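Local coordinates for UPF0131 protein ykqA (PDB 2QIK) that probably acts as a gamma-glutamylcyclotransferase, cyclising gamma-glutamyl groups to 5-oxoproline, at residues Glu29-Lys34 / Val85-Gly90; Phe131-Cys136 / Ser175-Leu180; Tyr163-Thr168 / Gly184-Val189; Glu208-Arg213 / Leu233-Glu238. One frame throughout, in Å; residues are numbered along the deposited sequence. Where two conformers were deposited one is given.

Contact 1 (Glu29-Lys34 / Val85-Gly90)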
# COMPACT_ATOMS: atom_id res chain seq x y z
N GLU A 29 -8.07 -2.87 -2.08
CA GLU A 29 -6.84 -2.49 -2.73
C GLU A 29 -5.62 -3.10 -2.07
O GLU A 29 -4.57 -3.24 -2.74
CB GLU A 29 -6.66 -0.92 -2.69
CG GLU A 29 -7.77 -0.18 -3.38
CD GLU A 29 -7.71 1.33 -3.20
OE1 GLU A 29 -8.65 1.99 -3.58
OE2 GLU A 29 -6.69 1.86 -2.74
N GLN A 30 -5.74 -3.43 -0.81
CA GLN A 30 -4.61 -3.94 -0.03
C GLN A 30 -4.99 -5.35 0.42
O GLN A 30 -5.97 -5.57 1.14
CB GLN A 30 -4.30 -3.08 1.18
CG GLN A 30 -4.08 -1.58 0.82
CD GLN A 30 -3.02 -1.34 -0.22
OE1 GLN A 30 -2.09 -2.12 -0.41
NE2 GLN A 30 -3.15 -0.17 -0.92
N ALA A 31 -4.29 -6.36 -0.05
CA ALA A 31 -4.65 -7.74 0.23
C ALA A 31 -3.44 -8.64 0.02
O ALA A 31 -2.52 -8.28 -0.73
CB ALA A 31 -5.79 -8.20 -0.66
N ARG A 32 -3.44 -9.80 0.64
CA ARG A 32 -2.34 -10.74 0.49
C ARG A 32 -2.82 -12.16 0.76
O ARG A 32 -3.80 -12.40 1.43
CB ARG A 32 -1.13 -10.38 1.42
CG ARG A 32 -1.36 -10.66 2.87
CD ARG A 32 -0.20 -10.21 3.72
NE ARG A 32 -0.30 -10.68 5.07
CZ ARG A 32 0.61 -10.49 5.99
NH1 ARG A 32 1.70 -9.80 5.73
NH2 ARG A 32 0.44 -11.04 7.16
N THR A 33 -2.02 -13.09 0.27
CA THR A 33 -2.19 -14.51 0.58
C THR A 33 -0.84 -15.17 0.70
O THR A 33 0.09 -14.83 -0.01
CB THR A 33 -3.09 -15.18 -0.45
OG1 THR A 33 -3.61 -16.41 0.02
CG2 THR A 33 -2.47 -15.38 -1.80
N LYS A 34 -0.72 -16.16 1.57
CA LYS A 34 0.54 -16.82 1.81
C LYS A 34 0.94 -17.63 0.54
O LYS A 34 0.14 -18.43 0.04
CB LYS A 34 0.49 -17.73 3.03
CG LYS A 34 1.83 -18.42 3.27
CD LYS A 34 2.00 -18.94 4.69
CE LYS A 34 2.34 -17.88 5.74
NZ LYS A 34 2.25 -18.41 7.08
N VAL A 85 -7.58 -14.98 1.69
CA VAL A 85 -6.93 -13.68 1.48
C VAL A 85 -7.07 -12.80 2.74
O VAL A 85 -8.18 -12.58 3.23
CB VAL A 85 -7.55 -12.98 0.28
CG1 VAL A 85 -6.93 -11.59 0.09
CG2 VAL A 85 -7.40 -13.76 -0.95
N GLU A 86 -5.94 -12.30 3.24
CA GLU A 86 -5.93 -11.40 4.37
C GLU A 86 -6.09 -9.96 3.86
O GLU A 86 -5.43 -9.54 2.91
CB GLU A 86 -4.58 -11.52 5.11
CG GLU A 86 -4.29 -12.87 5.78
CD GLU A 86 -2.87 -13.13 6.26
OE1 GLU A 86 -2.21 -12.19 6.56
OE2 GLU A 86 -2.45 -14.37 6.50
N THR A 87 -6.97 -9.21 4.46
CA THR A 87 -7.25 -7.80 4.15
C THR A 87 -7.29 -7.00 5.40
O THR A 87 -7.26 -7.55 6.51
CB THR A 87 -8.56 -7.62 3.39
OG1 THR A 87 -9.69 -7.63 4.29
CG2 THR A 87 -8.75 -8.67 2.25
N ASP A 88 -7.39 -5.68 5.27
CA ASP A 88 -7.45 -4.85 6.48
C ASP A 88 -8.75 -5.04 7.25
O ASP A 88 -8.81 -4.54 8.40
CB ASP A 88 -7.27 -3.39 6.11
CG ASP A 88 -5.88 -3.02 5.73
OD1 ASP A 88 -4.98 -3.88 5.67
OD2 ASP A 88 -5.65 -1.82 5.43
N VAL A 89 -9.77 -5.67 6.66
CA VAL A 89 -11.02 -5.90 7.31
C VAL A 89 -11.45 -7.36 7.36
O VAL A 89 -12.63 -7.71 7.66
CB VAL A 89 -12.09 -5.04 6.69
CG1 VAL A 89 -11.80 -3.57 6.81
CG2 VAL A 89 -12.34 -5.44 5.20
N GLY A 90 -10.52 -8.18 7.53
CA GLY A 90 -10.76 -9.57 7.68
C GLY A 90 -10.26 -10.45 6.58
O GLY A 90 -9.77 -10.04 5.58
O HOH W 1 -7.67 -4.28 2.75

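Contact 2 (Phe131-Cys136 / Ser175-Leu180)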
# COMPACT_ATOMS: atom_id res chain seq x y z
N PHE A 131 3.63 9.18 -1.33
CA PHE A 131 2.55 9.70 -0.45
C PHE A 131 2.89 9.45 1.03
O PHE A 131 2.99 8.27 1.44
CB PHE A 131 1.25 9.05 -0.83
CG PHE A 131 0.07 9.53 -0.08
CD1 PHE A 131 -0.50 10.79 -0.28
CD2 PHE A 131 -0.55 8.73 0.87
CE1 PHE A 131 -1.61 11.23 0.47
CE2 PHE A 131 -1.63 9.25 1.62
CZ PHE A 131 -2.15 10.42 1.38
N ALA A 132 3.10 10.53 1.75
CA ALA A 132 3.41 10.47 3.15
C ALA A 132 2.22 10.94 3.96
O ALA A 132 1.66 12.02 3.68
CB ALA A 132 4.61 11.46 3.44
N TYR A 133 1.90 10.23 5.02
CA TYR A 133 0.73 10.51 5.86
C TYR A 133 1.08 10.68 7.33
O TYR A 133 0.19 10.93 8.14
CB TYR A 133 -0.33 9.42 5.66
CG TYR A 133 0.19 8.03 5.97
CD1 TYR A 133 0.65 7.23 4.96
CD2 TYR A 133 0.29 7.57 7.25
CE1 TYR A 133 1.21 5.95 5.24
CE2 TYR A 133 0.80 6.35 7.54
CZ TYR A 133 1.29 5.53 6.54
OH TYR A 133 1.77 4.33 6.92
N GLY A 134 2.34 10.51 7.69
CA GLY A 134 2.75 10.67 9.05
C GLY A 134 4.00 11.53 9.18
O GLY A 134 4.02 12.61 8.69
N SER A 135 5.01 11.02 9.93
CA SER A 135 6.19 11.86 10.21
C SER A 135 7.02 12.16 8.97
O SER A 135 7.78 13.11 8.99
CB SER A 135 7.09 11.37 11.27
OG SER A 135 7.89 10.33 10.84
N CYS A 136 6.81 11.41 7.87
CA CYS A 136 7.46 11.80 6.61
C CYS A 136 6.82 13.06 5.99
O CYS A 136 7.34 13.52 4.97
CB CYS A 136 7.46 10.67 5.60
SG CYS A 136 8.58 9.36 6.12
N SER A 175 2.95 4.03 19.66
CA SER A 175 2.63 3.60 18.31
C SER A 175 3.34 4.42 17.22
O SER A 175 3.95 5.48 17.48
CB SER A 175 1.16 3.84 18.10
OG SER A 175 0.90 5.20 18.19
N ARG A 176 3.36 3.87 16.01
CA ARG A 176 3.63 4.64 14.79
C ARG A 176 2.43 4.54 13.86
O ARG A 176 1.58 3.66 14.00
CB ARG A 176 4.91 4.18 14.10
CG ARG A 176 6.14 4.19 15.05
CD ARG A 176 6.55 5.52 15.45
NE ARG A 176 7.79 5.54 16.19
CZ ARG A 176 7.93 5.28 17.46
NH1 ARG A 176 6.93 4.91 18.20
NH2 ARG A 176 9.14 5.33 18.03
N ALA A 177 2.38 5.43 12.90
CA ALA A 177 1.28 5.60 11.99
C ALA A 177 1.18 4.53 10.91
O ALA A 177 2.14 3.88 10.56
CB ALA A 177 1.30 6.95 11.37
N ASP A 178 0.01 4.47 10.34
CA ASP A 178 -0.42 3.50 9.36
C ASP A 178 -1.62 4.09 8.64
O ASP A 178 -2.19 5.07 9.12
CB ASP A 178 -0.84 2.18 10.02
CG ASP A 178 -1.09 1.03 9.08
OD1 ASP A 178 -0.53 1.00 7.94
OD2 ASP A 178 -1.75 0.06 9.53
N MSE A 179 -2.00 3.51 7.54
CA MSE A 179 -3.33 3.75 6.98
C MSE A 179 -4.08 2.44 6.83
O MSE A 179 -3.56 1.48 6.29
CB MSE A 179 -3.29 4.42 5.62
CG MSE A 179 -2.60 5.81 5.66
SE MSE A 179 -2.86 6.73 4.03
CE MSE A 179 -1.91 5.54 2.91
N LEU A 180 -5.26 2.39 7.41
CA LEU A 180 -6.11 1.20 7.36
C LEU A 180 -7.15 1.38 6.31
O LEU A 180 -7.82 2.42 6.26
CB LEU A 180 -6.79 0.99 8.68
CG LEU A 180 -7.43 -0.37 8.96
CD1 LEU A 180 -6.37 -1.44 9.03
CD2 LEU A 180 -8.24 -0.35 10.26

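Contact 3 (Tyr163-Thr168 / Gly184-Val189)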
# COMPACT_ATOMS: atom_id res chain seq x y z
N TYR A 163 -9.39 5.15 3.23
CA TYR A 163 -8.39 4.84 4.27
C TYR A 163 -8.51 5.81 5.41
O TYR A 163 -8.85 6.98 5.18
CB TYR A 163 -6.99 4.95 3.69
CG TYR A 163 -6.65 3.96 2.60
CD1 TYR A 163 -7.11 4.11 1.30
CD2 TYR A 163 -5.80 2.93 2.83
CE1 TYR A 163 -6.80 3.24 0.31
CE2 TYR A 163 -5.41 2.05 1.85
CZ TYR A 163 -5.92 2.16 0.61
OH TYR A 163 -5.57 1.29 -0.41
N THR A 164 -8.17 5.37 6.59
CA THR A 164 -7.98 6.18 7.79
C THR A 164 -6.61 6.07 8.31
O THR A 164 -6.03 5.01 8.37
CB THR A 164 -8.94 5.71 8.90
OG1 THR A 164 -10.29 5.67 8.41
CG2 THR A 164 -8.90 6.64 10.10
N THR A 165 -6.05 7.21 8.71
CA THR A 165 -4.73 7.21 9.37
C THR A 165 -4.91 6.73 10.82
O THR A 165 -5.69 7.28 11.60
CB THR A 165 -4.07 8.58 9.33
OG1 THR A 165 -3.87 8.98 7.98
CG2 THR A 165 -2.72 8.59 10.01
N ARG A 166 -4.21 5.64 11.14
CA ARG A 166 -4.35 4.99 12.44
C ARG A 166 -3.00 4.56 12.95
O ARG A 166 -2.07 4.40 12.20
CB ARG A 166 -5.25 3.78 12.28
CG ARG A 166 -6.65 4.10 11.96
CD ARG A 166 -7.57 2.93 12.20
NE ARG A 166 -8.93 3.19 11.75
CZ ARG A 166 -9.83 3.86 12.50
NH1 ARG A 166 -9.53 4.25 13.73
NH2 ARG A 166 -11.01 4.09 12.03
N PHE A 167 -2.88 4.37 14.26
CA PHE A 167 -1.60 4.19 14.93
C PHE A 167 -1.48 2.72 15.35
O PHE A 167 -1.71 2.39 16.51
CB PHE A 167 -1.49 5.20 16.06
CG PHE A 167 -1.41 6.56 15.50
CD1 PHE A 167 -2.52 7.24 15.04
CD2 PHE A 167 -0.17 7.10 15.29
CE1 PHE A 167 -2.36 8.44 14.35
CE2 PHE A 167 -0.01 8.30 14.67
CZ PHE A 167 -1.08 8.95 14.16
N THR A 168 -1.16 1.87 14.37
CA THR A 168 -1.27 0.44 14.52
C THR A 168 0.07 -0.28 14.67
O THR A 168 0.06 -1.50 14.90
CB THR A 168 -1.97 -0.14 13.31
OG1 THR A 168 -1.11 0.02 12.19
CG2 THR A 168 -3.30 0.49 12.98
N GLY A 184 -12.72 4.95 5.54
CA GLY A 184 -12.63 6.33 5.99
C GLY A 184 -12.05 7.19 4.85
O GLY A 184 -12.02 6.84 3.67
N THR A 185 -11.62 8.38 5.21
CA THR A 185 -10.92 9.30 4.28
C THR A 185 -9.78 9.92 5.03
O THR A 185 -9.88 10.15 6.23
CB THR A 185 -11.89 10.39 3.72
OG1 THR A 185 -11.26 11.01 2.61
CG2 THR A 185 -12.03 11.59 4.65
N THR A 186 -8.67 10.13 4.36
CA THR A 186 -7.54 10.74 4.96
C THR A 186 -6.78 11.68 4.04
O THR A 186 -7.17 11.82 2.87
CB THR A 186 -6.67 9.63 5.56
OG1 THR A 186 -5.82 10.22 6.57
CG2 THR A 186 -5.82 8.88 4.54
N GLU A 187 -5.74 12.34 4.57
CA GLU A 187 -4.93 13.26 3.83
C GLU A 187 -3.47 12.97 4.10
O GLU A 187 -3.11 12.45 5.16
CB GLU A 187 -5.23 14.76 4.20
CG GLU A 187 -6.66 15.20 4.02
CD GLU A 187 -6.83 16.71 4.14
OE1 GLU A 187 -5.83 17.46 4.25
OE2 GLU A 187 -8.01 17.12 4.16
N GLY A 188 -2.65 13.38 3.13
CA GLY A 188 -1.20 13.36 3.30
C GLY A 188 -0.57 14.30 2.33
O GLY A 188 -1.26 15.08 1.67
N VAL A 189 0.73 14.22 2.21
CA VAL A 189 1.55 15.07 1.30
C VAL A 189 2.09 14.10 0.22
O VAL A 189 2.67 13.08 0.53
CB VAL A 189 2.78 15.71 2.08
CG1 VAL A 189 3.60 16.63 1.20
CG2 VAL A 189 2.34 16.42 3.36
O HOH W 2 -12.08 8.59 8.23
O HOH W 3 -2.58 11.36 7.71
O HOH W 4 -7.60 9.68 8.77

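Contact 4 (Glu208-Arg213 / Leu233-Glu238)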
# COMPACT_ATOMS: atom_id res chain seq x y z
N GLU A 208 13.10 -4.24 5.06
CA GLU A 208 13.82 -5.49 5.18
C GLU A 208 13.51 -6.28 6.43
O GLU A 208 13.64 -7.49 6.45
CB GLU A 208 15.34 -5.25 5.07
CG GLU A 208 16.18 -6.53 5.00
CD GLU A 208 17.69 -6.38 5.16
OE1 GLU A 208 18.17 -5.40 5.81
OE2 GLU A 208 18.36 -7.36 4.71
N SER A 209 13.13 -5.60 7.49
CA SER A 209 12.69 -6.27 8.69
C SER A 209 11.22 -6.52 8.81
O SER A 209 10.72 -6.88 9.89
CB SER A 209 13.17 -5.51 9.93
OG SER A 209 12.63 -4.19 9.95
N LEU A 210 10.50 -6.30 7.74
CA LEU A 210 9.06 -6.57 7.69
C LEU A 210 8.32 -5.70 8.71
O LEU A 210 7.36 -6.08 9.34
CB LEU A 210 8.70 -8.03 7.84
CG LEU A 210 9.45 -8.90 6.82
CD1 LEU A 210 9.06 -10.38 7.05
CD2 LEU A 210 9.10 -8.58 5.40
N THR A 211 8.72 -4.44 8.80
CA THR A 211 8.04 -3.43 9.66
C THR A 211 6.87 -2.87 8.87
O THR A 211 5.70 -3.03 9.23
CB THR A 211 9.01 -2.38 10.14
OG1 THR A 211 10.17 -2.95 10.74
CG2 THR A 211 8.33 -1.45 11.14
N TYR A 212 7.16 -2.18 7.76
CA TYR A 212 6.22 -1.71 6.78
C TYR A 212 6.50 -2.43 5.48
O TYR A 212 7.64 -2.87 5.23
CB TYR A 212 6.35 -0.21 6.49
CG TYR A 212 5.90 0.69 7.64
CD1 TYR A 212 4.71 1.38 7.61
CD2 TYR A 212 6.71 0.85 8.76
CE1 TYR A 212 4.31 2.14 8.65
CE2 TYR A 212 6.31 1.61 9.81
CZ TYR A 212 5.08 2.29 9.76
OH TYR A 212 4.70 3.04 10.84
N ARG A 213 5.51 -2.46 4.62
CA ARG A 213 5.71 -2.85 3.22
C ARG A 213 5.46 -1.67 2.29
O ARG A 213 4.63 -0.80 2.60
CB ARG A 213 4.74 -3.93 2.83
CG ARG A 213 3.31 -3.66 2.92
CD ARG A 213 2.47 -4.83 2.50
NE ARG A 213 1.13 -4.52 2.46
CZ ARG A 213 0.45 -4.08 1.31
NH1 ARG A 213 0.96 -4.03 0.11
NH2 ARG A 213 -0.77 -3.85 1.40
N LEU A 233 2.85 0.74 4.37
CA LEU A 233 1.74 0.29 5.29
C LEU A 233 2.28 -0.73 6.28
O LEU A 233 3.17 -1.50 5.95
CB LEU A 233 0.57 -0.30 4.49
CG LEU A 233 -0.04 0.63 3.46
CD1 LEU A 233 -1.02 -0.14 2.59
CD2 LEU A 233 -0.64 1.86 4.10
N VAL A 234 1.75 -0.68 7.51
CA VAL A 234 2.19 -1.57 8.55
C VAL A 234 1.84 -3.00 8.24
O VAL A 234 0.74 -3.33 7.80
CB VAL A 234 1.56 -1.15 9.89
CG1 VAL A 234 1.80 -2.16 11.00
CG2 VAL A 234 2.08 0.18 10.33
N LEU A 235 2.79 -3.92 8.50
CA LEU A 235 2.58 -5.34 8.31
C LEU A 235 1.92 -6.05 9.45
O LEU A 235 1.00 -6.86 9.22
CB LEU A 235 3.93 -6.00 7.93
CG LEU A 235 4.30 -5.73 6.51
CD1 LEU A 235 5.81 -5.96 6.26
CD2 LEU A 235 3.49 -6.61 5.57
N GLN A 236 2.30 -5.78 10.68
CA GLN A 236 1.64 -6.42 11.82
C GLN A 236 0.84 -5.35 12.59
O GLN A 236 1.38 -4.59 13.41
CB GLN A 236 2.74 -6.93 12.72
CG GLN A 236 3.61 -8.17 12.33
CD GLN A 236 4.49 -8.17 11.04
OE1 GLN A 236 5.67 -7.54 10.91
NE2 GLN A 236 4.00 -9.04 10.11
N LYS A 237 -0.45 -5.26 12.28
CA LYS A 237 -1.25 -4.17 12.80
C LYS A 237 -1.76 -4.59 14.20
O LYS A 237 -2.16 -5.72 14.37
CB LYS A 237 -2.40 -3.90 11.87
CG LYS A 237 -1.93 -3.42 10.46
CD LYS A 237 -3.06 -3.02 9.63
CE LYS A 237 -2.75 -2.99 8.14
NZ LYS A 237 -1.77 -1.97 7.76
N GLU A 238 -1.72 -3.67 15.14
CA GLU A 238 -2.23 -3.88 16.45
C GLU A 238 -3.29 -2.82 16.78
O GLU A 238 -3.45 -1.83 16.05
CB GLU A 238 -1.03 -3.90 17.43
CG GLU A 238 -0.00 -4.97 17.04
CD GLU A 238 1.16 -5.51 17.95
OE1 GLU A 238 0.95 -5.80 19.17
OE2 GLU A 238 2.27 -5.79 17.33
O HOH W 5 4.87 -4.65 11.34
O HOH W 6 0.06 -4.54 5.27

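Contact 1 (Glu29-Lys34 / Val85-Gly90)
Arg32 and Glu86 face each other as an antiparallel hydrogen-bonded pair, topped by a salt bridge, where strand 25-34 lies beside strand 79-87 in the five-stranded sheet of the N-terminal half. Two backbone bonds close the pair: Arg32 N gives to Glu86 O at 3.0 Å, and Glu86 N gives to Arg32 O at 2.8 Å. Arg32 starts with CG between its backbone N and carbonyl carbon (chi1 73°), and the extended chain beyond carries the guanidinium to Glu86. There the grip is side-on and falls on a single oxygen. Glu86 OE1 takes Arg32 NE at 2.9 Å and Arg32 NH2 at 3.0 Å, and lies in the guanidinium plane. The two flat groups are nonetheless turned 62° apart: NH2 uses the syn lone pair of OE1, whereas NE sits above the carboxylate plane. Tyr57 OH bonds Arg32 NH1 and Tyr55 makes a cation-pi contact, so the rotation of the guanidinium is fixed by more than Glu86. A methionine in place of Arg32 would probably leave Glu86 OE1 without its charged mate and Tyr57 OH without this partner. On the other face, Ala31 CB meets Val85 CG1 at 3.7 Å, next to Phe6 and Val60. Past the paired residues a water joins Gln30 O to Asp88 N, and Thr87 OG1 accepts from Val89 N in an ST turn. The side chain of Ala31 lies about 9 Å from that of Tyr8, assigned to substrate binding by similarity. The pairing is that of neighbouring strands in the antiparallel sheet of an AIG2-like domain.

Contact 2 (Phe131-Cys136 / Ser175-Leu180)
Tyr133 lies with one ring face against Met179, which is present as selenomethionine and also reaches Phe131, making a double Met-aromatic contact between the end of strand 128-132 and strand 174-180. The loop that carries the tyrosine, Tyr133-Gly134-Ser135, resembles the substrate-binding Tyr8-Gly9-Thr10 assigned by similarity in the first half of the chain. Its backbone and Ser135 hold a citric acid molecule, probably from the crystallisation liquor.

The CB of Tyr133 points toward strand 174-180, and chi1 of 58° sets CG between the backbone N and the carbonyl carbon. Met179 CG stands over the middle of the tyrosine ring, 3.5 Å from its centroid, in a CH-pi contact. From there the chain runs outward: SE lies obliquely to the tyrosine but in the plane of the Phe131 ring, meeting that ring at its edge, with Met179 SE 3.7 Å from Phe131 CE2. The bend at chi3 (-64°) keeps the methyl beside both rings, Met179 CE lying 3.7 Å from Tyr133 CD1. One selenium-bearing chain thus serves a ring face and a ring edge at once.

The edge of the tyrosine meets backbone instead, with Tyr133 CE2 3.5 Å from Asp178 N and Tyr133 OH 3.4 Å from Asp178 CA. Its hydroxyl is hydrogen-bonded to Phe232 O. The CB of Asp178 points away, and its carboxylate bonds Thr168 OG1, Val234 N and Lys237 NZ. Gly134 passes so near the strand that a beta carbon there would fit tightly against Ala177, whose CB lies 3.9 Å from Tyr133 CE2.

Contact 3 (Tyr163-Thr168 / Gly184-Val189)
Tyr163 and Gly184 bring their CA atoms to 4.8 Å where strands 164-168 and 185-189 approach at 79°, almost perpendicular, with no backbone hydrogen bond between them. Tyr163 O lies against the backbone of Thr185 and meets Thr186 at its CB and CG2, the latter 3.6 Å away.

Side chains and water do the bridging. Thr165 and Thr186 cross at about a right angle and touch through their hydroxyls: Thr165 OG1 and Thr186 OG1 lie 2.7 Å apart, probably hydrogen-bonded. Thr186 has OG1 anti to its backbone N (chi1 -159°), which places the hydroxyl toward Thr165, while Thr165 keeps its own OG1 beside its backbone N. Two waters extend the pair. One accepts from Thr165 OG1 at 2.7 Å and gives to Glu187 O; the other accepts from Thr165 N and bonds Thr186 OG1 at 2.9 Å.

This is a corner between two antiparallel sheets. Strand 164-171 pairs with 174-180 as a hairpin, whereas 185-193 runs between 128-132 and 154-161, so the short link after the hairpin takes the chain from one sheet into the next. Phe263 of helix 261-273 packs on Thr186.

At the Gly184 end of the corner Thr164 OG1 comes to 3.4 Å from Gly184 CA, close enough that a beta carbon on Gly184 would collide with the hydroxyl. Asp182 OD2 takes hydrogen bonds from both Thr164 OG1 and Gly184 N, tying the pair together. Another water accepts from Thr185 N and gives a weak bond to Thr164 OG1.

Contact 4 (Glu208-Arg213 / Leu233-Glu238)
Arg213 pairs with Leu233 at the open end of the beta hairpin formed by strands 212-221 and 224-234. The pair is an antiparallel hydrogen-bonded one, with Arg213 N giving to Leu233 O at 2.9 Å and Leu233 N returning the bond to Arg213 O. A further bond, Leu235 N to Thr211 O, carries the pairing past the strand end and is close to straight (170° at the hydrogen).

Along the arginine, CB touches Leu235 CD2, and a chi1 of 60° brings CG to rest near Leu233 O. Arg213 CD then lies 3.7 Å from Leu235 CD2, the two side chains crossing at about a right angle. At NE the chain turns polar: Arg213 NE gives to a water at 3.0 Å that lies in the guanidinium plane and passes a bond on to Val234 O. At the tip, Arg213 NH2 sits 3.9 Å from Leu233 CD1 and bonds Gln30 OE1, while the link from NH1 to Asp114 is long and weak.

Next door, Tyr212 slants against Val234, with its OH bonded to Ala177 O; an alanine in place of Tyr212 would probably leave Ala177 O without that donor and open a gap beside Val234 CG2. That methyl is in tight contact with the ring, Val234 CG2 lying 3.4 Å from Tyr212 CE1.

The four contacts lie within the two halves of the chain, and bonds between them join the halves. Contact 1, in the first half, meets the second partly through polar tips, in probable hydrogen bonds from Gln30 OE1 to Arg213 NH2 of contact 4 (2.8 Å) and from Glu29 OE2 to Tyr163 OH of contact 3 (2.6 Å); Asp88 CB also packs on Leu180 CD1 of contact 2 at 3.6 Å. Contacts 2 and 3, centres about 7 Å apart, share the hairpin 164-180. Asp178 OD2 of contact 2 bridges to Lys237 NZ of contact 4. The side chains of Tyr133 and Tyr212 come within about 3 Å of the citric acid, which may mark a pocket; that of Arg213 is about 11 Å from Tyr8's, assigned to substrate binding by similarity.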